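Local coordinates for bifunctional protein PutA (Bdellovibrio bacteriovorus, PDB 5UR2) that probably oxidises L-glutamate gamma-semialdehyde to L-glutamate with NAD+, as a bifunctional flavoenzyme of proline catabolism that also carries a proline dehydrogenase barrel, at residues S492-V500 and Q522-A530; M568-Q579 and A590-I598. One frame throughout, in Å; residues are numbered along the deposited sequence.

Interaction 1: S492-V500 and Q522-A530; sequences SLPVNVNIV and QIVGKIQMA
Methyl CD1 of Leu493 rests squarely over one face of the Gln522 amide, 3.9 Å from Gln522 CD and almost equally far from its oxygen and nitrogen. This packing borders a parallel strand pair, 495-497 with 523-528, at the middle of a four-stranded mixed sheet. At the far end two flat groups meet: the amides of Asn498 and Gln528 run alongside with their planes 51° apart, and Asn498 OD1 touches the aliphatic CG of Gln528. The polar ends turn to other partners: Gln522 OE1 accepts from Asn516, Asn498 ND2 donates to Glu505, Gln528 OE1 takes the backbone NH groups of Ser508 and Gly509, and the Lys526 ammonium forms a salt bridge with Asp513.

Val495 and Val497 each give and take a backbone bond across the pair; Val495 N to Val524 O is 2.9 Å, and Val497 N reaches Lys526 O at 3.1 Å. Val524 and Gly525 together face Arg514 of strand 511-516, a classic beta bulge. Just before the pairing, a cis peptide bond precedes Pro494, whose CB packs on Ile523 CG2 at 4.1 Å.

The two faces differ in chemistry. Asn496 and Lys526 point side by side on one, where the lysine's aliphatic stem passes Pro494 CG. Branched Val497 and Ile527 occupy the other, against helix 671-684, with Trp675 on Val497 and Thr671 on Ile527. Gly525, two residues before Ile527 on the same face, has no side chain to crowd the isoleucine's CD1: with chi1 -44° and chi2 -58°, the Ile527 chain folds back toward the neighbouring strand and sets that CD1 3.8 Å from Val497 CB.

Interaction 2: M568-Q579 and A590-I598; sequences MTRDRFKLIATQ and ADGDIGEAI
Ile594 enters helix 572-579 as a knob into a hole lined by Arg572, Leu575, Ile576 and Gln579. Its CD1 reaches 3.6 Å from Leu575 CB and also touches the amide nitrogen of Gln579, while CG1 lies against Ile576 CG1. Ile576 answers from the other helix: CG2 meets the small Ala590 CB at 3.7 Å, and CD1 presses on Asp591 CB. Alanine suits this crossing because its lone methyl lets the backbones close to 5.3 Å between Ile576 CA and Ala590 CA.

Polar groups enclosed here are paired. The Arg572 chain runs extended from CG to NE, carrying its guanidinium across the neighbouring helix to Asp591. NE and NH2 both grip Asp591 OD1, at 2.6 Å from NE, with the oxygen in the guanidinium plane although the carboxylate is turned 50° from it. Glu468 forms a salt bridge with NH1, Pro469 O also accepts from NH2, and Leu471 N binds Asp591 OD2. Gln579 NE2 donates to Asp593 OD2 at 2.9 Å, arriving from above the carboxylate plane; the same oxygen accepts from Leu645 N and Ala646 N, and Lys585 pairs with OD1. This gathering of donors would probably favour ionised Asp593.

Toward Met568 the contact is apolar. Its unbranched chain slides past Ile598, with CB 3.7 Å from Ile598 CG1, and lays SD against Ala597 CB. The outer side of segment 568-579 is looser: exposed Arg570 binds Asp571 at the break between helices 554-570 and 572-583, and exposed Lys574 points away from the partner helix.

Within the aldehyde dehydrogenase part of the chain, the end of helix 554-570 thus adds Met568 to a crossing of helices 572-583 and 587-611, at 124° and 8.8 Å between the short axes, centred on the Ile594 knob in its hole.

In the fold
Both interactions belong to the aldehyde dehydrogenase half of the protein and follow one another along the chain, their centres about 19 Å apart without touching. Helix 671-684 lies against both contacts; its Leu677 and Met680 meet Met568 of interaction 2. Helix 476-491, which leads into the strand of 492-500, also packs on Phe573 and Ile576. Interaction 1 is partly buried and relies on repeated backbone bonds, with one polar face. Interaction 2 is buried, and its hydrogen bonds all run between side chains; the side chain of its Asp593 lies about 11 Å from that of Glu746, a predicted active-site residue.

Interaction 1: S492-V500 and Q522-A530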
loop_
_atom_site.group_PDB
_atom_site.type_symbol
_atom_site.label_atom_id
_atom_site.label_comp_id
_atom_site.label_asym_id
_atom_site.label_seq_id
_atom_site.Cartn_x
_atom_site.Cartn_y
_atom_site.Cartn_z
ATOM N N SER B 492 -2.569 -24.820 -40.219
ATOM C CA SER B 492 -1.648 -23.711 -40.441
ATOM C C SER B 492 -0.182 -24.080 -40.184
ATOM O O SER B 492 0.699 -23.241 -40.402
ATOM C CB SER B 492 -2.033 -22.513 -39.561
ATOM O OG SER B 492 -1.498 -22.632 -38.251
ATOM N N LEU B 493 0.103 -25.307 -39.743
ATOM C CA LEU B 493 1.472 -25.691 -39.393
ATOM C C LEU B 493 2.302 -25.935 -40.643
ATOM O O LEU B 493 1.779 -26.386 -41.657
ATOM C CB LEU B 493 1.493 -26.941 -38.509
ATOM C CG LEU B 493 0.586 -26.894 -37.278
ATOM C CD1 LEU B 493 0.739 -28.149 -36.436
ATOM C CD2 LEU B 493 0.800 -25.639 -36.443
ATOM N N PRO B 494 3.600 -25.608 -40.591
ATOM C CA PRO B 494 4.254 -24.996 -39.443
ATOM C C PRO B 494 4.100 -23.479 -39.461
ATOM O O PRO B 494 3.974 -22.909 -40.541
ATOM C CB PRO B 494 5.715 -25.410 -39.616
ATOM C CG PRO B 494 5.899 -25.479 -41.114
ATOM C CD PRO B 494 4.565 -25.949 -41.664
ATOM N N VAL B 495 4.080 -22.856 -38.281
ATOM C CA VAL B 495 3.994 -21.404 -38.160
ATOM C C VAL B 495 5.395 -20.815 -38.272
ATOM O O VAL B 495 6.297 -21.187 -37.515
ATOM C CB VAL B 495 3.328 -21.012 -36.835
ATOM C CG1 VAL B 495 3.273 -19.507 -36.690
ATOM C CG2 VAL B 495 1.924 -21.624 -36.773
ATOM N N ASN B 496 5.594 -19.938 -39.250
ATOM C CA ASN B 496 6.854 -19.225 -39.413
ATOM C C ASN B 496 6.842 -17.984 -38.529
ATOM O O ASN B 496 6.007 -17.097 -38.716
ATOM C CB ASN B 496 7.069 -18.848 -40.874
ATOM C CG ASN B 496 7.248 -20.057 -41.748
ATOM O OD1 ASN B 496 8.306 -20.683 -41.734
ATOM N ND2 ASN B 496 6.205 -20.414 -42.502
ATOM N N VAL B 497 7.760 -17.925 -37.567
ATOM C CA VAL B 497 7.795 -16.855 -36.580
ATOM C C VAL B 497 8.994 -15.968 -36.870
ATOM O O VAL B 497 10.124 -16.454 -36.995
ATOM C CB VAL B 497 7.833 -17.403 -35.145
ATOM C CG1 VAL B 497 8.061 -16.267 -34.156
ATOM C CG2 VAL B 497 6.510 -18.124 -34.815
ATOM N N ASN B 498 8.744 -14.672 -36.965
ATOM C CA ASN B 498 9.784 -13.692 -37.220
ATOM C C ASN B 498 10.098 -12.919 -35.954
ATOM O O ASN B 498 9.279 -12.820 -35.037
ATOM C CB ASN B 498 9.365 -12.719 -38.325
ATOM C CG ASN B 498 9.361 -13.366 -39.680
ATOM O OD1 ASN B 498 10.241 -14.177 -39.987
ATOM N ND2 ASN B 498 8.381 -13.007 -40.514
ATOM N N ILE B 499 11.319 -12.384 -35.915
ATOM C CA ILE B 499 11.676 -11.367 -34.940
ATOM C C ILE B 499 10.892 -10.096 -35.244
ATOM O O ILE B 499 10.659 -9.761 -36.415
ATOM C CB ILE B 499 13.191 -11.115 -35.003
ATOM C CG1 ILE B 499 13.952 -12.422 -34.836
ATOM C CG2 ILE B 499 13.620 -10.118 -33.949
ATOM C CD1 ILE B 499 15.266 -12.438 -35.610
ATOM N N VAL B 500 10.482 -9.367 -34.203
ATOM C CA VAL B 500 9.743 -8.119 -34.397
ATOM C C VAL B 500 10.384 -7.017 -33.569
ATOM O O VAL B 500 10.286 -7.026 -32.339
ATOM C CB VAL B 500 8.260 -8.251 -34.039
ATOM C CG1 VAL B 500 7.563 -6.952 -34.377
ATOM C CG2 VAL B 500 7.644 -9.403 -34.806
ATOM N N GLN B 522 6.042 -34.050 -35.996
ATOM C CA GLN B 522 5.319 -32.923 -36.565
ATOM C C GLN B 522 5.957 -31.621 -36.080
ATOM O O GLN B 522 6.149 -31.435 -34.872
ATOM C CB GLN B 522 3.837 -32.999 -36.165
ATOM C CG GLN B 522 2.971 -31.852 -36.667
ATOM C CD GLN B 522 1.498 -31.976 -36.263
ATOM O OE1 GLN B 522 1.147 -31.887 -35.084
ATOM N NE2 GLN B 522 0.630 -32.179 -37.251
ATOM N N ILE B 523 6.301 -30.734 -37.011
ATOM C CA ILE B 523 6.889 -29.440 -36.674
ATOM C C ILE B 523 5.778 -28.419 -36.481
ATOM O O ILE B 523 4.968 -28.203 -37.388
ATOM C CB ILE B 523 7.865 -28.959 -37.756
ATOM C CG1 ILE B 523 8.999 -29.965 -37.976
ATOM C CG2 ILE B 523 8.401 -27.584 -37.392
ATOM C CD1 ILE B 523 9.973 -29.530 -39.055
ATOM N N VAL B 524 5.747 -27.775 -35.312
ATOM C CA VAL B 524 4.731 -26.759 -35.042
ATOM C C VAL B 524 5.225 -25.364 -35.418
ATOM O O VAL B 524 4.482 -24.577 -36.010
ATOM C CB VAL B 524 4.292 -26.822 -33.560
ATOM C CG1 VAL B 524 3.359 -25.666 -33.229
ATOM C CG2 VAL B 524 3.597 -28.151 -33.275
ATOM N N GLY B 525 6.467 -25.042 -35.094
ATOM C CA GLY B 525 7.017 -23.728 -35.388
ATOM C C GLY B 525 8.396 -23.809 -36.010
ATOM O O GLY B 525 9.209 -24.670 -35.656
ATOM N N LYS B 526 8.651 -22.902 -36.942
ATOM C CA LYS B 526 9.987 -22.644 -37.467
ATOM C C LYS B 526 10.359 -21.227 -37.033
ATOM O O LYS B 526 9.799 -20.251 -37.544
ATOM C CB LYS B 526 10.024 -22.820 -38.987
ATOM C CG LYS B 526 9.835 -24.269 -39.432
ATOM C CD LYS B 526 9.876 -24.429 -40.952
ATOM C CE LYS B 526 10.623 -25.685 -41.384
ATOM N NZ LYS B 526 11.905 -25.882 -40.657
ATOM N N ILE B 527 11.288 -21.116 -36.080
ATOM C CA ILE B 527 11.541 -19.866 -35.360
ATOM C C ILE B 527 12.811 -19.218 -35.883
ATOM O O ILE B 527 13.887 -19.818 -35.810
ATOM C CB ILE B 527 11.677 -20.097 -33.846
ATOM C CG1 ILE B 527 10.600 -21.055 -33.319
ATOM C CG2 ILE B 527 11.733 -18.755 -33.124
ATOM C CD1 ILE B 527 9.185 -20.607 -33.573
ATOM N N GLN B 528 12.699 -17.976 -36.361
ATOM C CA GLN B 528 13.880 -17.150 -36.615
ATOM C C GLN B 528 14.556 -16.843 -35.281
ATOM O O GLN B 528 13.964 -16.171 -34.429
ATOM C CB GLN B 528 13.484 -15.835 -37.304
ATOM C CG GLN B 528 12.839 -15.963 -38.693
ATOM C CD GLN B 528 13.811 -16.467 -39.766
ATOM O OE1 GLN B 528 14.991 -16.090 -39.792
ATOM N NE2 GLN B 528 13.316 -17.330 -40.647
ATOM N N MET B 529 15.795 -17.307 -35.103
ATOM C CA MET B 529 16.539 -17.137 -33.857
ATOM C C MET B 529 17.503 -15.969 -34.018
ATOM O O MET B 529 18.410 -16.019 -34.854
ATOM C CB MET B 529 17.289 -18.414 -33.486
ATOM C CG MET B 529 16.389 -19.646 -33.372
ATOM S SD MET B 529 15.190 -19.508 -32.025
ATOM C CE MET B 529 16.072 -20.350 -30.716
ATOM N N ALA B 530 17.315 -14.935 -33.206
ATOM C CA ALA B 530 17.971 -13.663 -33.448
ATOM C C ALA B 530 19.473 -13.722 -33.190
ATOM O O ALA B 530 19.958 -14.499 -32.367
ATOM C CB ALA B 530 17.341 -12.590 -32.565
#

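Interaction 2: M568-Q579 and A590-I598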
loop_
_atom_site.group_PDB
_atom_site.type_symbol
_atom_site.label_atom_id
_atom_site.label_comp_id
_atom_site.label_asym_id
_atom_site.label_seq_id
_atom_site.Cartn_x
_atom_site.Cartn_y
_atom_site.Cartn_z
ATOM N N MET B 568 -7.317 -10.815 -26.267
ATOM C CA MET B 568 -7.154 -12.171 -25.750
ATOM C C MET B 568 -8.510 -12.836 -25.526
ATOM O O MET B 568 -8.685 -14.025 -25.827
ATOM C CB MET B 568 -6.376 -12.168 -24.439
ATOM C CG MET B 568 -4.883 -11.880 -24.522
ATOM S SD MET B 568 -4.238 -11.761 -22.808
ATOM C CE MET B 568 -2.483 -11.537 -23.148
ATOM N N THR B 569 -9.479 -12.084 -24.989
ATOM C CA THR B 569 -10.807 -12.642 -24.763
ATOM C C THR B 569 -11.467 -13.047 -26.082
ATOM O O THR B 569 -12.056 -14.126 -26.189
ATOM C CB THR B 569 -11.659 -11.627 -23.999
ATOM O OG1 THR B 569 -10.999 -11.261 -22.780
ATOM C CG2 THR B 569 -13.054 -12.182 -23.689
ATOM N N ARG B 570 -11.355 -12.198 -27.105
ATOM C CA ARG B 570 -11.928 -12.510 -28.410
ATOM C C ARG B 570 -11.270 -13.743 -29.034
ATOM O O ARG B 570 -11.946 -14.561 -29.669
ATOM C CB ARG B 570 -11.776 -11.295 -29.323
ATOM C CG ARG B 570 -12.303 -11.478 -30.745
ATOM C CD ARG B 570 -11.693 -10.393 -31.648
ATOM N NE ARG B 570 -10.287 -10.673 -31.964
ATOM C CZ ARG B 570 -9.421 -9.762 -32.404
ATOM N NH1 ARG B 570 -9.806 -8.502 -32.555
ATOM N NH2 ARG B 570 -8.175 -10.105 -32.699
ATOM N N ASP B 571 -9.951 -13.888 -28.896
ATOM C CA ASP B 571 -9.247 -14.964 -29.585
ATOM C C ASP B 571 -9.023 -16.183 -28.685
ATOM O O ASP B 571 -8.122 -16.990 -28.943
ATOM C CB ASP B 571 -7.931 -14.439 -30.154
ATOM C CG ASP B 571 -8.156 -13.449 -31.312
ATOM O OD1 ASP B 571 -9.312 -13.308 -31.731
ATOM O OD2 ASP B 571 -7.200 -12.808 -31.803
ATOM N N ARG B 572 -9.861 -16.350 -27.658
ATOM C CA ARG B 572 -9.616 -17.347 -26.624
ATOM C C ARG B 572 -9.325 -18.730 -27.198
ATOM O O ARG B 572 -8.326 -19.359 -26.836
ATOM C CB ARG B 572 -10.804 -17.412 -25.668
ATOM C CG ARG B 572 -10.437 -18.111 -24.385
ATOM C CD ARG B 572 -11.651 -18.463 -23.588
ATOM N NE ARG B 572 -11.319 -18.832 -22.217
ATOM C CZ ARG B 572 -11.565 -18.064 -21.160
ATOM N NH1 ARG B 572 -12.132 -16.872 -21.314
ATOM N NH2 ARG B 572 -11.252 -18.494 -19.947
ATOM N N PHE B 573 -10.178 -19.218 -28.105
ATOM C CA PHE B 573 -10.021 -20.582 -28.598
ATOM C C PHE B 573 -8.768 -20.734 -29.452
ATOM O O PHE B 573 -8.082 -21.765 -29.383
ATOM C CB PHE B 573 -11.272 -21.001 -29.379
ATOM C CG PHE B 573 -12.463 -21.205 -28.497
ATOM C CD1 PHE B 573 -12.637 -22.398 -27.822
ATOM C CD2 PHE B 573 -13.369 -20.182 -28.290
ATOM C CE1 PHE B 573 -13.710 -22.578 -26.978
ATOM C CE2 PHE B 573 -14.453 -20.358 -27.451
ATOM C CZ PHE B 573 -14.625 -21.557 -26.791
ATOM N N LYS B 574 -8.445 -19.719 -30.258
ATOM C CA LYS B 574 -7.230 -19.788 -31.064
ATOM C C LYS B 574 -5.990 -19.824 -30.167
ATOM O O LYS B 574 -5.014 -20.535 -30.454
ATOM C CB LYS B 574 -7.206 -18.600 -32.037
ATOM C CG LYS B 574 -6.134 -18.651 -33.115
ATOM C CD LYS B 574 -6.218 -17.440 -34.054
ATOM C CE LYS B 574 -5.168 -17.513 -35.185
ATOM N NZ LYS B 574 -3.764 -17.246 -34.726
ATOM N N LEU B 575 -6.041 -19.105 -29.039
ATOM C CA LEU B 575 -4.924 -19.083 -28.098
ATOM C C LEU B 575 -4.791 -20.409 -27.366
ATOM O O LEU B 575 -3.672 -20.867 -27.113
ATOM C CB LEU B 575 -5.093 -17.932 -27.104
ATOM C CG LEU B 575 -5.031 -16.543 -27.738
ATOM C CD1 LEU B 575 -5.393 -15.438 -26.747
ATOM C CD2 LEU B 575 -3.636 -16.330 -28.318
ATOM N N ILE B 576 -5.910 -21.038 -27.007
ATOM C CA ILE B 576 -5.834 -22.362 -26.392
ATOM C C ILE B 576 -5.186 -23.348 -27.347
ATOM O O ILE B 576 -4.247 -24.072 -26.986
ATOM C CB ILE B 576 -7.227 -22.852 -25.963
ATOM C CG1 ILE B 576 -7.747 -22.019 -24.804
ATOM C CG2 ILE B 576 -7.174 -24.328 -25.581
ATOM C CD1 ILE B 576 -9.196 -22.328 -24.433
ATOM N N ALA B 577 -5.668 -23.376 -28.588
ATOM C CA ALA B 577 -5.181 -24.368 -29.540
ATOM C C ALA B 577 -3.667 -24.286 -29.699
ATOM O O ALA B 577 -2.990 -25.322 -29.752
ATOM C CB ALA B 577 -5.885 -24.202 -30.889
ATOM N N THR B 578 -3.111 -23.066 -29.717
ATOM C CA THR B 578 -1.662 -22.924 -29.865
ATOM C C THR B 578 -0.920 -23.588 -28.710
ATOM O O THR B 578 0.120 -24.241 -28.907
ATOM C CB THR B 578 -1.272 -21.450 -29.948
ATOM O OG1 THR B 578 -2.039 -20.815 -30.968
ATOM C CG2 THR B 578 0.262 -21.307 -30.263
ATOM N N GLN B 579 -1.415 -23.394 -27.495
ATOM C CA GLN B 579 -0.784 -23.994 -26.328
ATOM C C GLN B 579 -0.965 -25.505 -26.315
ATOM O O GLN B 579 -0.060 -26.239 -25.899
ATOM C CB GLN B 579 -1.348 -23.376 -25.055
ATOM C CG GLN B 579 -1.180 -21.891 -25.006
ATOM C CD GLN B 579 -1.260 -21.387 -23.591
ATOM O OE1 GLN B 579 -1.218 -22.181 -22.649
ATOM N NE2 GLN B 579 -1.393 -20.074 -23.427
ATOM N N ALA B 590 -4.599 -25.196 -20.719
ATOM C CA ALA B 590 -4.395 -24.087 -21.641
ATOM C C ALA B 590 -5.442 -22.990 -21.429
ATOM O O ALA B 590 -5.120 -21.799 -21.497
ATOM C CB ALA B 590 -4.431 -24.593 -23.082
ATOM N N ASP B 591 -6.710 -23.371 -21.204
ATOM C CA ASP B 591 -7.762 -22.381 -20.942
ATOM C C ASP B 591 -7.464 -21.574 -19.683
ATOM O O ASP B 591 -7.616 -20.346 -19.666
ATOM C CB ASP B 591 -9.127 -23.066 -20.810
ATOM C CG ASP B 591 -10.250 -22.082 -20.480
ATOM O OD1 ASP B 591 -10.316 -20.991 -21.084
ATOM O OD2 ASP B 591 -11.054 -22.397 -19.592
ATOM N N GLY B 592 -7.069 -22.260 -18.609
ATOM C CA GLY B 592 -6.644 -21.558 -17.414
ATOM C C GLY B 592 -5.481 -20.619 -17.685
ATOM O O GLY B 592 -5.384 -19.552 -17.065
ATOM N N ASP B 593 -4.593 -20.996 -18.619
ATOM C CA ASP B 593 -3.468 -20.130 -18.977
ATOM C C ASP B 593 -3.947 -18.824 -19.600
ATOM O O ASP B 593 -3.448 -17.743 -19.260
ATOM C CB ASP B 593 -2.510 -20.852 -19.926
ATOM C CG ASP B 593 -1.083 -20.263 -19.877
ATOM O OD1 ASP B 593 -0.301 -20.700 -19.019
ATOM O OD2 ASP B 593 -0.755 -19.339 -20.657
ATOM N N ILE B 594 -4.910 -18.904 -20.521
ATOM C CA ILE B 594 -5.460 -17.690 -21.122
ATOM C C ILE B 594 -6.136 -16.829 -20.059
ATOM O O ILE B 594 -5.992 -15.594 -20.048
ATOM C CB ILE B 594 -6.441 -18.037 -22.257
ATOM C CG1 ILE B 594 -5.852 -19.091 -23.198
ATOM C CG2 ILE B 594 -6.829 -16.793 -23.004
ATOM C CD1 ILE B 594 -4.464 -18.791 -23.705
ATOM N N GLY B 595 -6.893 -17.461 -19.156
ATOM C CA GLY B 595 -7.558 -16.693 -18.110
ATOM C C GLY B 595 -6.570 -15.953 -17.225
ATOM O O GLY B 595 -6.774 -14.784 -16.882
ATOM N N GLU B 596 -5.487 -16.627 -16.845
ATOM C CA GLU B 596 -4.464 -15.975 -16.036
ATOM C C GLU B 596 -3.830 -14.809 -16.791
ATOM O O GLU B 596 -3.580 -13.751 -16.197
ATOM C CB GLU B 596 -3.411 -17.000 -15.596
ATOM C CG GLU B 596 -2.383 -16.473 -14.568
ATOM C CD GLU B 596 -1.360 -17.530 -14.120
ATOM O OE1 GLU B 596 -0.172 -17.201 -14.028
ATOM O OE2 GLU B 596 -1.733 -18.678 -13.838
ATOM N N ALA B 597 -3.590 -14.968 -18.107
ATOM C CA ALA B 597 -2.994 -13.880 -18.883
ATOM C C ALA B 597 -3.908 -12.671 -18.915
ATOM O O ALA B 597 -3.458 -11.534 -18.735
ATOM C CB ALA B 597 -2.676 -14.328 -20.319
ATOM N N ILE B 598 -5.197 -12.900 -19.138
ATOM C CA ILE B 598 -6.168 -11.813 -19.090
ATOM C C ILE B 598 -6.178 -11.178 -17.705
ATOM O O ILE B 598 -6.212 -9.949 -17.566
ATOM C CB ILE B 598 -7.550 -12.350 -19.491
ATOM C CG1 ILE B 598 -7.518 -12.735 -20.965
ATOM C CG2 ILE B 598 -8.696 -11.328 -19.181
ATOM C CD1 ILE B 598 -8.687 -13.635 -21.395
#